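Local coordinates for trafficking protein B (Neisseria gonorrhoeae, PDB 2H1C), which acts as the PIN-domain ribonuclease toxin of a type II toxin-antitoxin system and joins the antitoxin FitA in a promoter-binding complex; its locus restrains the speed of trafficking across epithelial cells, at the interface of chains A and B. Sequence-based numbering; all coordinates share one arbitrary frame. Chains: chain A/B, Trafficking protein B.

Contact 1: the interface of chains A and B. Residues chain A 86-87, 90-91, 94; chain B 41, 45, 48-49.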
loop_
_atom_site.group_PDB
_atom_site.type_symbol
_atom_site.label_atom_id
_atom_site.label_comp_id
_atom_site.label_asym_id
_atom_site.label_seq_id
_atom_site.Cartn_x
_atom_site.Cartn_y
_atom_site.Cartn_z
ATOM N N TYR A 86 3.495 10.197 -1.344
ATOM C CA TYR A 86 2.952 9.716 -0.081
ATOM C C TYR A 86 3.690 10.331 1.111
ATOM O O TYR A 86 3.066 10.870 2.020
ATOM C CB TYR A 86 3.075 8.195 -0.014
ATOM C CG TYR A 86 2.781 7.600 1.346
ATOM C CD1 TYR A 86 1.472 7.322 1.744
ATOM C CD2 TYR A 86 3.822 7.305 2.229
ATOM C CE1 TYR A 86 1.205 6.759 2.995
ATOM C CE2 TYR A 86 3.569 6.749 3.464
ATOM C CZ TYR A 86 2.264 6.477 3.843
ATOM O OH TYR A 86 2.007 5.909 5.068
ATOM N N ALA A 87 5.019 10.231 1.114
ATOM C CA ALA A 87 5.813 10.759 2.212
ATOM C C ALA A 87 5.619 12.262 2.342
ATOM O O ALA A 87 5.498 12.780 3.451
ATOM C CB ALA A 87 7.283 10.428 2.003
ATOM N N ARG A 90 1.861 12.875 3.797
ATOM C CA ARG A 90 1.709 12.481 5.200
ATOM C C ARG A 90 2.580 13.291 6.161
ATOM O O ARG A 90 2.140 13.630 7.268
ATOM C CB ARG A 90 2.001 10.996 5.387
ATOM C CG ARG A 90 0.950 10.112 4.763
ATOM C CD ARG A 90 0.848 8.810 5.516
ATOM N NE ARG A 90 0.467 9.007 6.908
ATOM C CZ ARG A 90 0.609 8.083 7.856
ATOM N NH1 ARG A 90 1.124 6.894 7.565
ATOM N NH2 ARG A 90 0.242 8.352 9.105
ATOM N N SER A 91 3.805 13.612 5.756
ATOM C CA SER A 91 4.670 14.384 6.633
ATOM C C SER A 91 4.128 15.806 6.787
ATOM O O SER A 91 4.078 16.348 7.903
ATOM C CB SER A 91 6.107 14.412 6.097
ATOM O OG SER A 91 6.202 15.165 4.904
ATOM N N LYS A 94 1.238 15.839 9.117
ATOM C CA LYS A 94 1.718 15.652 10.480
ATOM C C LYS A 94 2.367 16.912 11.061
ATOM O O LYS A 94 2.102 17.278 12.208
ATOM C CB LYS A 94 2.723 14.498 10.532
ATOM C CG LYS A 94 2.473 13.505 11.653
ATOM C CD LYS A 94 1.156 12.775 11.462
ATOM C CE LYS A 94 0.950 11.718 12.535
ATOM N NZ LYS A 94 2.052 10.717 12.512
ATOM N N ALA B 41 8.242 4.167 0.695
ATOM C CA ALA B 41 7.352 5.224 1.193
ATOM C C ALA B 41 7.550 5.427 2.699
ATOM O O ALA B 41 7.559 6.568 3.192
ATOM C CB ALA B 41 5.909 4.863 0.922
ATOM N N LEU B 45 8.949 8.712 4.564
ATOM C CA LEU B 45 8.103 9.373 5.557
ATOM C C LEU B 45 8.880 9.550 6.863
ATOM O O LEU B 45 8.839 10.615 7.495
ATOM C CB LEU B 45 6.836 8.542 5.794
ATOM C CG LEU B 45 5.895 9.027 6.896
ATOM C CD1 LEU B 45 5.511 10.487 6.662
ATOM C CD2 LEU B 45 4.660 8.135 6.930
ATOM N N ALA B 48 11.220 12.379 6.563
ATOM C CA ALA B 48 10.498 13.650 6.568
ATOM C C ALA B 48 9.917 14.070 7.924
ATOM O O ALA B 48 9.558 15.239 8.112
ATOM C CB ALA B 48 9.391 13.634 5.504
ATOM N N LEU B 49 9.824 13.131 8.862
ATOM C CA LEU B 49 9.277 13.430 10.186
ATOM C C LEU B 49 10.344 13.689 11.243
ATOM O O LEU B 49 10.018 13.902 12.414
ATOM C CB LEU B 49 8.370 12.288 10.652
ATOM C CG LEU B 49 7.099 12.150 9.812
ATOM C CD1 LEU B 49 6.388 10.842 10.126
ATOM C CD2 LEU B 49 6.209 13.355 10.079
#
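With CG anti to its backbone N (chi1 175°), B:Leu45 extends away from helix 37-48 of chain B and plants its forked end against A:Tyr86, A:Arg90 and A:Ser91, while the methyl of A:Ala87 sits at the leucine's backbone N and CA. CD1 lies 3.8 Å from CB of A:Arg90 and also approaches the backbone of A:Ser91; CD2 reaches CE2 of A:Tyr86 at 3.9 Å and NH1 of A:Arg90. A forked end suits this place, since each methyl can serve a different set of neighbours.

A:Tyr86 also has its CG anti to the backbone N (chi1 169°), which turns the CD2 side of the ring toward the methyl of B:Ala41, 3.5 Å from CD2 to CB. The ring is steadied within its own chain: CG of A:Arg90 lies over one face, toward the rim, and the arginine, bent at chi3, returns NH1 to the phenol OH of A:Tyr86 in a nearly straight 2.8 Å hydrogen bond lying in the guanidinium plane.

Small residues allow close approach further along. CB of A:Ser91 presses on CB of B:Ala48 at 3.4 Å, a tight fit, and OG of A:Ser91 donates a hydrogen bond to O of A:Ala87 at 2.9 Å. B:Leu49 caps the row with CD2 against A:Ser91 and the poorly ordered A:Lys94.

The contact is thus an apolar seam in the two-fold pairing of FitB chains in the deposited assembly, helix 80-94 of chain A against helix 37-48 of chain B and the residue just after it.

Contact 2: the interface of chains A and B. Residues chain A 38, 41-42, 78, 106; chain B 38, 78, 86, 106.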
loop_
_atom_site.group_PDB
_atom_site.type_symbol
_atom_site.label_atom_id
_atom_site.label_comp_id
_atom_site.label_asym_id
_atom_site.label_seq_id
_atom_site.Cartn_x
_atom_site.Cartn_y
_atom_site.Cartn_z
ATOM N N ILE A 38 -4.623 -0.530 -4.320
ATOM C CA ILE A 38 -4.900 -0.645 -2.876
ATOM C C ILE A 38 -6.399 -0.918 -2.636
ATOM O O ILE A 38 -6.769 -1.744 -1.801
ATOM C CB ILE A 38 -4.503 0.669 -2.117
ATOM C CG1 ILE A 38 -2.974 0.854 -2.154
ATOM C CG2 ILE A 38 -5.011 0.623 -0.674
ATOM C CD1 ILE A 38 -2.185 -0.201 -1.387
ATOM N N ALA A 41 -7.304 -4.357 -3.667
ATOM C CA ALA A 41 -6.898 -5.316 -2.631
ATOM C C ALA A 41 -7.929 -5.351 -1.498
ATOM O O ALA A 41 -8.260 -6.426 -0.971
ATOM C CB ALA A 41 -5.547 -4.936 -2.068
ATOM N N GLU A 42 -8.410 -4.177 -1.098
ATOM C CA GLU A 42 -9.389 -4.107 -0.014
ATOM C C GLU A 42 -10.724 -4.709 -0.435
ATOM O O GLU A 42 -11.387 -5.363 0.375
ATOM C CB GLU A 42 -9.594 -2.661 0.453
ATOM C CG GLU A 42 -8.296 -1.949 0.825
ATOM C CD GLU A 42 -8.518 -0.526 1.308
ATOM O OE1 GLU A 42 -9.504 0.107 0.849
ATOM O OE2 GLU A 42 -7.699 -0.035 2.128
ATOM N N PHE A 78 0.778 1.318 -6.698
ATOM C CA PHE A 78 1.440 2.187 -5.734
ATOM C C PHE A 78 2.914 1.874 -6.064
ATOM O O PHE A 78 3.439 0.837 -5.658
ATOM C CB PHE A 78 1.143 1.781 -4.281
ATOM C CG PHE A 78 1.741 2.721 -3.265
ATOM C CD1 PHE A 78 1.056 3.872 -2.867
ATOM C CD2 PHE A 78 3.025 2.504 -2.767
ATOM C CE1 PHE A 78 1.646 4.798 -1.983
ATOM C CE2 PHE A 78 3.627 3.418 -1.886
ATOM C CZ PHE A 78 2.942 4.565 -1.492
ATOM N N TYR A 106 -2.205 6.332 0.927
ATOM C CA TYR A 106 -1.856 5.637 -0.323
ATOM C C TYR A 106 -2.754 6.079 -1.472
ATOM O O TYR A 106 -2.291 6.319 -2.594
ATOM C CB TYR A 106 -2.000 4.125 -0.167
ATOM C CG TYR A 106 -1.027 3.524 0.806
ATOM C CD1 TYR A 106 -1.384 2.425 1.578
ATOM C CD2 TYR A 106 0.250 4.062 0.967
ATOM C CE1 TYR A 106 -0.490 1.871 2.497
ATOM C CE2 TYR A 106 1.155 3.517 1.882
ATOM C CZ TYR A 106 0.774 2.424 2.644
ATOM O OH TYR A 106 1.655 1.897 3.566
ATOM N N ILE B 38 6.278 0.195 -0.926
ATOM C CA ILE B 38 5.684 0.486 0.392
ATOM C C ILE B 38 6.785 0.840 1.413
ATOM O O ILE B 38 6.641 1.770 2.207
ATOM C CB ILE B 38 4.876 -0.744 0.934
ATOM C CG1 ILE B 38 3.638 -0.989 0.051
ATOM C CG2 ILE B 38 4.470 -0.514 2.391
ATOM C CD1 ILE B 38 2.591 0.119 0.100
ATOM N N PHE B 78 3.145 -2.112 -5.731
ATOM C CA PHE B 78 2.020 -2.887 -5.227
ATOM C C PHE B 78 1.012 -2.669 -6.374
ATOM O O PHE B 78 0.387 -1.611 -6.464
ATOM C CB PHE B 78 1.447 -2.305 -3.924
ATOM C CG PHE B 78 0.342 -3.142 -3.332
ATOM C CD1 PHE B 78 0.633 -4.214 -2.484
ATOM C CD2 PHE B 78 -0.988 -2.916 -3.688
ATOM C CE1 PHE B 78 -0.390 -5.052 -1.997
ATOM C CE2 PHE B 78 -2.018 -3.743 -3.211
ATOM C CZ PHE B 78 -1.724 -4.811 -2.366
ATOM N N TYR B 86 -2.468 -10.405 -1.910
ATOM C CA TYR B 86 -2.728 -9.761 -0.630
ATOM C C TYR B 86 -4.037 -10.261 -0.012
ATOM O O TYR B 86 -4.065 -10.668 1.145
ATOM C CB TYR B 86 -2.811 -8.248 -0.821
ATOM C CG TYR B 86 -3.326 -7.490 0.382
ATOM C CD1 TYR B 86 -2.471 -7.120 1.422
ATOM C CD2 TYR B 86 -4.673 -7.133 0.470
ATOM C CE1 TYR B 86 -2.948 -6.407 2.525
ATOM C CE2 TYR B 86 -5.153 -6.429 1.553
ATOM C CZ TYR B 86 -4.290 -6.067 2.575
ATOM O OH TYR B 86 -4.760 -5.352 3.652
ATOM N N TYR B 106 1.046 -6.097 2.746
ATOM C CA TYR B 106 1.500 -5.565 1.451
ATOM C C TYR B 106 2.877 -6.103 1.083
ATOM O O TYR B 106 3.130 -6.489 -0.065
ATOM C CB TYR B 106 1.584 -4.041 1.485
ATOM C CG TYR B 106 0.252 -3.367 1.650
ATOM C CD1 TYR B 106 0.143 -2.174 2.354
ATOM C CD2 TYR B 106 -0.907 -3.930 1.112
ATOM C CE1 TYR B 106 -1.095 -1.550 2.524
ATOM C CE2 TYR B 106 -2.151 -3.315 1.275
ATOM C CZ TYR B 106 -2.235 -2.128 1.985
ATOM O OH TYR B 106 -3.465 -1.530 2.169
#
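B:Tyr106 and A:Tyr106 meet at their CE1 edges, while B:Ile38 and A:Ile38 each reach over to the other chain's tyrosine and phenylalanine; these four side chains bury much of the surface at the centre of the two-fold interface. The tyrosines cross obliquely, with the two CE1 atoms 3.5 Å apart, so the contact is between ring rims and not a face-to-face stack. In each, CG is anti to the carbonyl carbon (chi1 -66°), which sends the ring out from helix 102-114 toward its twin. Tyrosine suits the place because its flat, largely apolar ring can meet both its twin and an isoleucine.

Isoleucine's two branches serve different neighbours. CD1, at the end of the longer arm of A:Ile38, comes within 3.9 Å of CZ of B:Tyr106 and also touches the ring of B:Phe78, crossing both side chains at about a right angle. The shorter branch, CG2, lies beside the tyrosine's phenol OH. A beta-branched residue is a fitting wedge here, since its compact aliphatic surface can serve two aromatic rings at once; B:Ile38 does the same against chain A.

Next to this core, the small methyl of A:Ala41 fits the corner between the edges of B:Phe78 and B:Tyr86. Its CB lies in the plane of the B:Phe78 ring, 3.8 Å from CZ. Within chain B, CE2 of B:Tyr106 lies 3.4 Å above one face of the B:Tyr86 ring, toward its rim.

Phenylalanine 78 pairs its apolar ring with a polar backbone tie, an antiparallel beta bridge across the dimer axis: N of A:Phe78 donates to O of B:Phe78 at 3.0 Å, and N of B:Phe78 donates to O of A:Phe78 at the same length, each 167° at the hydrogen.

The C-alpha centres of contact 1 and contact 2 lie about 17 Å apart in one continuous two-fold interface. Helices 37-48 and 80-94 serve both: residues 41 and 86 appear in each contact with the chains exchanged. Contact 2 straddles the symmetry axis, whereas contact 1 is an outlying flank whose twin lies on the opposite side. Central aromatic packing and a backbone bridge are therefore extended by a pair of helix seams, which would fix the relative orientation of the two PIN domains. Such pairing fits the assembly of four FitAB heterodimers on promoter DNA, which FitB itself does not touch.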